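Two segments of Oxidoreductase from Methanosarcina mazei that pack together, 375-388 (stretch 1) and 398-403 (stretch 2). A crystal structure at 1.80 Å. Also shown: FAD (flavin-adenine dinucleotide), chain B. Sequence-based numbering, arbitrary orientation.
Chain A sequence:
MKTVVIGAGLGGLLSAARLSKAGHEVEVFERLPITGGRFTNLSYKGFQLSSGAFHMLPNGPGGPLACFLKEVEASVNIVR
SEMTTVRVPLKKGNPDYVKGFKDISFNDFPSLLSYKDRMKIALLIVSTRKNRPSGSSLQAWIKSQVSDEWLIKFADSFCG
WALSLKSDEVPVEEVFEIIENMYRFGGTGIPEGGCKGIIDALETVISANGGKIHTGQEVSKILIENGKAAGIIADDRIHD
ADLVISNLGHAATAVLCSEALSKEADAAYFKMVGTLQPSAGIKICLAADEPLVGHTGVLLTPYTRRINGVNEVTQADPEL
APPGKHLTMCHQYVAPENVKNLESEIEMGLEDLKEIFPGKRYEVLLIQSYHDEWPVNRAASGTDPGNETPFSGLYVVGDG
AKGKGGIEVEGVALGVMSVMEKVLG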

ATOM      1  N   PRO A 375     -10.250   0.318  -2.468  1.00  8.35           N
ATOM      2  CA  PRO A 375      -9.670  -0.940  -1.999  1.00  7.82           C
ATOM      3  C   PRO A 375      -8.364  -0.736  -1.252  1.00  7.54           C
ATOM      4  O   PRO A 375      -7.955   0.393  -1.003  1.00  8.06           O
ATOM      5  N   VAL A 376      -7.716  -1.839  -0.896  1.00  6.88           N
ATOM      6  CA  VAL A 376      -6.336  -1.750  -0.452  1.00  7.12           C
ATOM      7  C   VAL A 376      -5.434  -1.334  -1.614  1.00  7.24           C
ATOM      8  O   VAL A 376      -4.746  -0.328  -1.506  1.00  6.65           O
ATOM      9  N   ASN A 377      -5.437  -2.101  -2.714  1.00  7.89           N
ATOM     10  CA  ASN A 377      -4.802  -1.680  -3.986  1.00  7.89           C
ATOM     11  C   ASN A 377      -5.789  -1.874  -5.125  1.00  7.55           C
ATOM     12  O   ASN A 377      -6.536  -2.832  -5.109  1.00  7.42           O
ATOM     13  N   ARG A 378      -5.773  -0.995  -6.120  1.00  6.69           N
ATOM     14  CA  ARG A 378      -6.659  -1.148  -7.288  1.00  7.90           C
ATOM     15  C   ARG A 378      -6.274  -2.324  -8.184  1.00  8.35           C
ATOM     16  O   ARG A 378      -7.121  -2.880  -8.900  1.00  9.74           O
ATOM     17  N   ALA A 379      -4.998  -2.695  -8.152  1.00  8.21           N
ATOM     18  CA  ALA A 379      -4.510  -3.888  -8.841  1.00  9.09           C
ATOM     19  C   ALA A 379      -3.702  -4.693  -7.838  1.00  9.96           C
ATOM     20  O   ALA A 379      -2.801  -4.150  -7.181  1.00  9.33           O
ATOM     21  N   ALA A 380      -4.007  -5.980  -7.724  1.00 10.40           N
ATOM     22  CA  ALA A 380      -3.351  -6.828  -6.741  1.00 11.11           C
ATOM     23  C   ALA A 380      -1.866  -6.849  -6.995  1.00 11.68           C
ATOM     24  O   ALA A 380      -1.424  -6.927  -8.141  1.00 11.50           O
ATOM     25  N   SER A 381      -1.086  -6.785  -5.925  1.00 12.55           N
ATOM     26  CA  SER A 381       0.353  -6.858  -6.094  1.00 13.63           C
ATOM     27  C   SER A 381       0.737  -8.026  -6.981  1.00 13.61           C
ATOM     28  O   SER A 381       0.181  -9.108  -6.863  1.00 13.58           O
ATOM     29  N   GLY A 382       1.708  -7.791  -7.857  1.00 13.55           N
ATOM     30  CA  GLY A 382       2.181  -8.806  -8.783  1.00 14.38           C
ATOM     31  C   GLY A 382       1.410  -8.858 -10.089  1.00 14.83           C
ATOM     32  O   GLY A 382       1.752  -9.651 -10.969  1.00 15.82           O
ATOM     33  N   THR A 383       0.362  -8.037 -10.216  1.00 14.57           N
ATOM     34  CA  THR A 383      -0.490  -8.046 -11.420  1.00 14.73           C
ATOM     35  C   THR A 383      -0.561  -6.691 -12.150  1.00 15.05           C
ATOM     36  O   THR A 383      -1.196  -6.567 -13.204  1.00 14.95           O
ATOM     37  N   ASP A 384       0.085  -5.668 -11.609  1.00 14.89           N
ATOM     38  CA  ASP A 384      -0.060  -4.338 -12.207  1.00 15.17           C
ATOM     39  C   ASP A 384       0.263  -4.296 -13.686  1.00 15.31           C
ATOM     40  O   ASP A 384       1.236  -4.916 -14.135  1.00 15.10           O
ATOM     41  N   PRO A 385      -0.544  -3.542 -14.440  1.00 15.39           N
ATOM     42  CA  PRO A 385      -0.280  -3.268 -15.831  1.00 15.94           C
ATOM     43  C   PRO A 385       0.630  -2.050 -15.868  1.00 15.90           C
ATOM     44  O   PRO A 385       0.972  -1.503 -14.819  1.00 16.53           O
ATOM     45  N   GLY A 386       1.036  -1.630 -17.056  1.00 16.34           N
ATOM     46  CA  GLY A 386       1.837  -0.423 -17.171  1.00 15.68           C
ATOM     47  C   GLY A 386       1.031   0.836 -16.922  1.00 15.81           C
ATOM     48  O   GLY A 386      -0.128   0.780 -16.496  1.00 16.30           O
ATOM     49  N   ASN A 387       1.639   1.987 -17.193  1.00 14.79           N
ATOM     50  CA  ASN A 387       0.983   3.266 -16.944  1.00 14.51           C
ATOM     51  C   ASN A 387       0.429   3.905 -18.203  1.00 14.13           C
ATOM     52  O   ASN A 387      -0.130   4.992 -18.135  1.00 13.24           O
ATOM     53  N   GLU A 388       0.589   3.247 -19.350  1.00 14.08           N
ATOM     54  CA  GLU A 388       0.121   3.839 -20.603  1.00 14.70           C
ATOM     55  C   GLU A 388      -1.313   3.459 -20.934  1.00 14.75           C
ATOM     56  O   GLU A 388      -1.849   2.500 -20.389  1.00 14.21           O
ATOM     57  N   GLY A 398      -0.670   5.617  -9.595  1.00  7.36           N
ATOM     58  CA  GLY A 398      -1.381   5.176  -8.394  1.00  8.08           C
ATOM     59  C   GLY A 398      -1.244   3.680  -8.207  1.00  7.84           C
ATOM     60  O   GLY A 398      -0.494   3.026  -8.938  1.00  8.79           O
ATOM     61  N   ASP A 399      -1.951   3.136  -7.224  1.00  7.85           N
ATOM     62  CA  ASP A 399      -1.762   1.728  -6.900  1.00  7.88           C
ATOM     63  C   ASP A 399      -2.505   0.764  -7.833  1.00  8.48           C
ATOM     64  O   ASP A 399      -2.539  -0.445  -7.587  1.00  8.33           O
ATOM     65  N   GLY A 400      -3.073   1.303  -8.906  1.00  7.79           N
ATOM     66  CA  GLY A 400      -3.591   0.481 -10.006  1.00  8.48           C
ATOM     67  C   GLY A 400      -2.585   0.383 -11.134  1.00  9.06           C
ATOM     68  O   GLY A 400      -2.829  -0.278 -12.152  1.00  8.74           O
ATOM     69  N   ALA A 401      -1.447   1.049 -10.948  1.00  9.50           N
ATOM     70  CA  ALA A 401      -0.356   1.011 -11.926  1.00 10.40           C
ATOM     71  C   ALA A 401       0.988   1.136 -11.218  1.00 10.25           C
ATOM     72  O   ALA A 401       1.753   2.066 -11.489  1.00 11.49           O
ATOM     73  N   LYS A 402       1.273   0.204 -10.321  1.00 11.06           N
ATOM     74  CA  LYS A 402       2.518   0.238  -9.527  1.00 11.81           C
ATOM     75  C   LYS A 402       3.697  -0.307 -10.314  1.00 12.92           C
ATOM     76  O   LYS A 402       3.532  -1.207 -11.151  1.00 12.94           O
ATOM     77  N   GLY A 403       4.886   0.231 -10.035  1.00 13.72           N
ATOM     78  CA  GLY A 403       6.127  -0.366 -10.532  1.00 14.46           C
ATOM     79  C   GLY A 403       6.318  -1.755  -9.960  1.00 14.93           C
ATOM     80  O   GLY A 403       6.042  -2.002  -8.784  1.00 15.21           O
TER

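Neither stretch forms a regular helix or strand. The polar contacts join side chains and single backbone groups. The contact buries 523 Å² in all.

Lys402 has the most area covered by the other stretch. Its CA-to-CB bond points away from stretch 1, but the chain (chi1 m, chi2 t, chi3 m, chi4 m) curls back and its end comes nearer. There NZ donates to Ala379 O at 2.8 Å and to Asp399 O, in its own stretch, at 3.0 Å. NZ also forms a salt bridge with Asp384: NZ to OD1 is 2.8 Å, and a weak bond from NZ to OD2 is 2.9 Å. Acceptors thus lie in three directions about NZ, Asp384 OD1 and OD2 sharing one.

The CA-to-CB bond of Asp384 (chi1 m) points toward stretch 2. Its OD1 also accepts from Lys402 N at 2.8 Å, so one carboxylate oxygen serves both the backbone and the side chain of the lysine.

The CA-to-CB bond of Asp399 (chi1 p) points toward stretch 1. Its OD1 accepts from Arg378 N at 2.9 Å. Its OD2 accepts from the FAD hydroxyl O3' at 2.7 Å, and its backbone N donates to FAD O2P at 2.9 Å. The peptide oxygen Asp399 O takes a further weak bond from Ala379 N at 3.4 Å.

The CA-to-CB bond of Arg378 points sideways (chi1 m, chi2 t, chi3 t). Its NH1 donates to FAD O1A at a very short 2.3 Å; NH2 adds a weak bond to the same O1A at 2.9 Å. Asp399 OD1 lies 4.0 Å from Arg378 NH1, well out of the guanidinium plane, so that pair is a charge contact alone.

Gly400 packs close: its CA is 3.7 Å from Arg378 CB, and its O is 3.3 Å from Pro385 CD. Ala401 CB lies 3.8 Å from Gly386 O. Water 1 bridges the stretches, donating to Pro385 O at 2.7 Å and to Lys402 O at 2.6 Å.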

ATOM      1  CB  PRO A 375      -9.354  -1.656  -3.308  1.00  7.59           C
ATOM      2  CG  PRO A 375      -8.921  -0.505  -4.218  1.00  8.54           C
ATOM      3  CD  PRO A 375      -9.769   0.681  -3.811  1.00  8.24           C
ATOM      4  CB  VAL A 376      -5.839  -3.036   0.202  1.00  6.71           C
ATOM      5  CG1 VAL A 376      -4.353  -2.906   0.503  1.00  8.47           C
ATOM      6  CG2 VAL A 376      -6.633  -3.306   1.491  1.00  7.38           C
ATOM      7  CB  ASN A 377      -3.591  -2.556  -4.328  1.00  8.91           C
ATOM      8  CG  ASN A 377      -2.370  -2.264  -3.465  1.00 11.69           C
ATOM      9  OD1 ASN A 377      -2.275  -1.225  -2.794  1.00 15.10           O
ATOM     10  ND2 ASN A 377      -1.422  -3.187  -3.490  1.00 10.86           N
ATOM     11  CB  ARG A 378      -6.721   0.175  -8.074  1.00  7.81           C
ATOM     12  CG  ARG A 378      -7.337   1.289  -7.245  1.00  9.96           C
ATOM     13  CD  ARG A 378      -7.871   2.434  -8.114  1.00 15.39           C
ATOM     14  NE  ARG A 378      -8.769   3.282  -7.327  1.00 21.12           N
ATOM     15  CZ  ARG A 378      -8.319   4.244  -6.563  1.00 19.23           C
ATOM     16  NH1 ARG A 378      -7.010   4.423  -6.534  1.00 26.48           N
ATOM     17  NH2 ARG A 378      -9.132   5.006  -5.828  1.00 12.74           N
ATOM     18  CB  ALA A 379      -3.633  -3.499 -10.011  1.00  8.87           C
ATOM     19  CB  ALA A 380      -3.895  -8.227  -6.799  1.00 12.30           C
ATOM     20  CB  SER A 381       1.055  -6.978  -4.751  1.00 14.12           C
ATOM     21  OG  SER A 381       1.482  -5.700  -4.336  1.00 17.33           O
ATOM     22  CB  THR A 383      -1.940  -8.491 -11.102  1.00 14.96           C
ATOM     23  OG1 THR A 383      -2.646  -7.429 -10.441  1.00 15.23           O
ATOM     24  CG2 THR A 383      -1.961  -9.742 -10.231  1.00 15.17           C
ATOM     25  CB  ASP A 384       0.780  -3.301 -11.471  1.00 14.98           C
ATOM     26  CG  ASP A 384       0.339  -3.132 -10.051  1.00 15.50           C
ATOM     27  OD1 ASP A 384      -0.201  -2.052  -9.714  1.00 15.41           O
ATOM     28  OD2 ASP A 384       0.505  -4.106  -9.288  1.00 15.45           O
ATOM     29  CB  PRO A 385      -1.661  -2.883 -16.351  1.00 15.47           C
ATOM     30  CG  PRO A 385      -2.246  -2.142 -15.210  1.00 16.21           C
ATOM     31  CD  PRO A 385      -1.749  -2.834 -13.973  1.00 15.36           C
ATOM     32  CB  ASN A 387       1.959   4.269 -16.328  1.00 15.08           C
ATOM     33  CG  ASN A 387       2.657   3.728 -15.139  1.00 17.05           C
ATOM     34  OD1 ASN A 387       2.088   3.695 -14.038  1.00 21.89           O
ATOM     35  ND2 ASN A 387       3.916   3.295 -15.330  1.00 17.14           N
ATOM     36  CB  GLU A 388       1.047   3.449 -21.757  1.00 15.41           C
ATOM     37  CG  GLU A 388       2.476   3.922 -21.513  1.00 17.83           C
ATOM     38  CD  GLU A 388       3.393   3.773 -22.710  1.00 22.92           C
ATOM     39  OE1 GLU A 388       3.016   3.116 -23.701  1.00 25.69           O
ATOM     40  OE2 GLU A 388       4.509   4.321 -22.647  1.00 25.75           O
ATOM     41  CB  ASP A 399      -1.967   1.443  -5.397  1.00  8.00           C
ATOM     42  CG  ASP A 399      -3.434   1.450  -4.965  1.00  9.04           C
ATOM     43  OD1 ASP A 399      -4.350   1.521  -5.824  1.00  7.57           O
ATOM     44  OD2 ASP A 399      -3.664   1.391  -3.743  1.00  8.45           O
ATOM     45  CB  ALA A 401      -0.516   2.122 -12.941  1.00  9.50           C
ATOM     46  CB  LYS A 402       2.363  -0.588  -8.252  1.00 11.74           C
ATOM     47  CG  LYS A 402       1.213  -0.133  -7.360  1.00 11.58           C
ATOM     48  CD  LYS A 402       1.166  -0.894  -6.034  1.00 12.51           C
ATOM     49  CE  LYS A 402       0.793  -2.365  -6.241  1.00 13.38           C
ATOM     50  NZ  LYS A 402      -0.508  -2.535  -7.011  1.00 11.66           N
TER
HETATM   51  PA  FAD B 500      -5.807   7.173  -4.338  1.00  9.21           P
HETATM   52  O1A FAD B 500      -6.633   6.067  -4.941  1.00 10.01           O
HETATM   53  O2A FAD B 500      -5.578   7.109  -2.847  1.00  9.81           O
HETATM   54  O5B FAD B 500      -6.480   8.586  -4.696  1.00  7.97           O
HETATM   55  C5B FAD B 500      -7.320   8.701  -5.837  1.00  5.76           C
HETATM   56  C4B FAD B 500      -7.965  10.083  -5.693  1.00  7.06           C
HETATM   57  O4B FAD B 500      -8.767  10.396  -6.815  1.00  8.95           O
HETATM   58  C3B FAD B 500      -8.866  10.138  -4.457  1.00  9.09           C
HETATM   59  O3B FAD B 500      -8.483  11.214  -3.614  1.00  9.76           O
HETATM   60  C2B FAD B 500     -10.267  10.348  -5.037  1.00  9.94           C
HETATM   61  O2B FAD B 500     -11.103  11.128  -4.203  1.00 11.67           O
HETATM   62  C1B FAD B 500      -9.969  11.021  -6.372  1.00  8.38           C
HETATM   63  N9A FAD B 500     -10.981  10.811  -7.415  1.00 11.42           N
HETATM   64  C8A FAD B 500     -11.661   9.661  -7.760  1.00 11.21           C
HETATM   65  N7A FAD B 500     -12.450   9.943  -8.837  1.00  9.24           N
HETATM   66  C5A FAD B 500     -12.263  11.252  -9.161  1.00 11.05           C
HETATM   67  C6A FAD B 500     -12.815  12.069 -10.136  1.00 11.31           C
HETATM   68  N6A FAD B 500     -13.620  11.555 -11.062  1.00 10.28           N
HETATM   69  N1A FAD B 500     -12.417  13.388 -10.212  1.00 11.04           N
HETATM   70  C2A FAD B 500     -11.492  13.906  -9.328  1.00 12.03           C
HETATM   71  N3A FAD B 500     -10.948  13.095  -8.354  1.00 11.10           N
HETATM   72  C4A FAD B 500     -11.343  11.797  -8.283  1.00 11.07           C
HETATM   73  N1  FAD B 500       0.442   1.723   1.675  1.00 11.04           N
HETATM   74  C2  FAD B 500       1.684   1.833   2.276  1.00 13.56           C
HETATM   75  O2  FAD B 500       2.666   2.175   1.602  1.00 12.33           O
HETATM   76  N3  FAD B 500       1.816   1.532   3.622  1.00 13.03           N
HETATM   77  C4  FAD B 500       0.723   1.122   4.367  1.00 14.43           C
HETATM   78  O4  FAD B 500       0.833   0.853   5.564  1.00 16.98           O
HETATM   79  C4X FAD B 500      -0.521   1.006   3.765  1.00 12.76           C
HETATM   80  N5  FAD B 500      -1.616   0.577   4.502  1.00 13.49           N
HETATM   81  C5X FAD B 500      -2.853   0.480   3.887  1.00 12.24           C
HETATM   82  C6  FAD B 500      -3.968   0.067   4.617  1.00 14.64           C
HETATM   83  C7  FAD B 500      -5.215  -0.011   4.010  1.00 13.95           C
HETATM   84  C7M FAD B 500      -6.401  -0.465   4.824  1.00 15.35           C
HETATM   85  C8  FAD B 500      -5.336   0.321   2.667  1.00 12.91           C
HETATM   86  C8M FAD B 500      -6.664   0.241   1.972  1.00 15.59           C
HETATM   87  C9  FAD B 500      -4.225   0.724   1.931  1.00 11.82           C
HETATM   88  C9A FAD B 500      -2.979   0.811   2.543  1.00 11.14           C
HETATM   89  N10 FAD B 500      -1.869   1.213   1.811  1.00 10.60           N
HETATM   90  C10 FAD B 500      -0.647   1.318   2.417  1.00 11.21           C
HETATM   91  C1' FAD B 500      -1.959   1.482   0.345  1.00  7.30           C
HETATM   92  C2' FAD B 500      -2.050   2.997   0.125  1.00  8.89           C
HETATM   93  O2' FAD B 500      -3.001   3.551   1.029  1.00  9.31           O
HETATM   94  C3' FAD B 500      -2.461   3.264  -1.320  1.00  9.53           C
HETATM   95  O3' FAD B 500      -1.675   2.455  -2.187  1.00  9.56           O
HETATM   96  C4' FAD B 500      -2.319   4.711  -1.786  1.00  8.47           C
HETATM   97  O4' FAD B 500      -2.885   5.625  -0.869  1.00  8.97           O
HETATM   98  C5' FAD B 500      -3.083   4.823  -3.101  1.00  8.81           C
HETATM   99  O5' FAD B 500      -2.718   6.045  -3.694  1.00  7.02           O
HETATM  100  P   FAD B 500      -3.135   6.362  -5.193  1.00  9.21           P
HETATM  101  O1P FAD B 500      -2.033   7.160  -5.845  1.00  8.46           O
HETATM  102  O2P FAD B 500      -3.555   5.117  -5.947  1.00  8.08           O
HETATM  103  O3P FAD B 500      -4.405   7.348  -5.112  1.00 10.29           O
HETATM  104  O   HOH W   1       3.445  -1.064 -13.764  1.00 32.43           O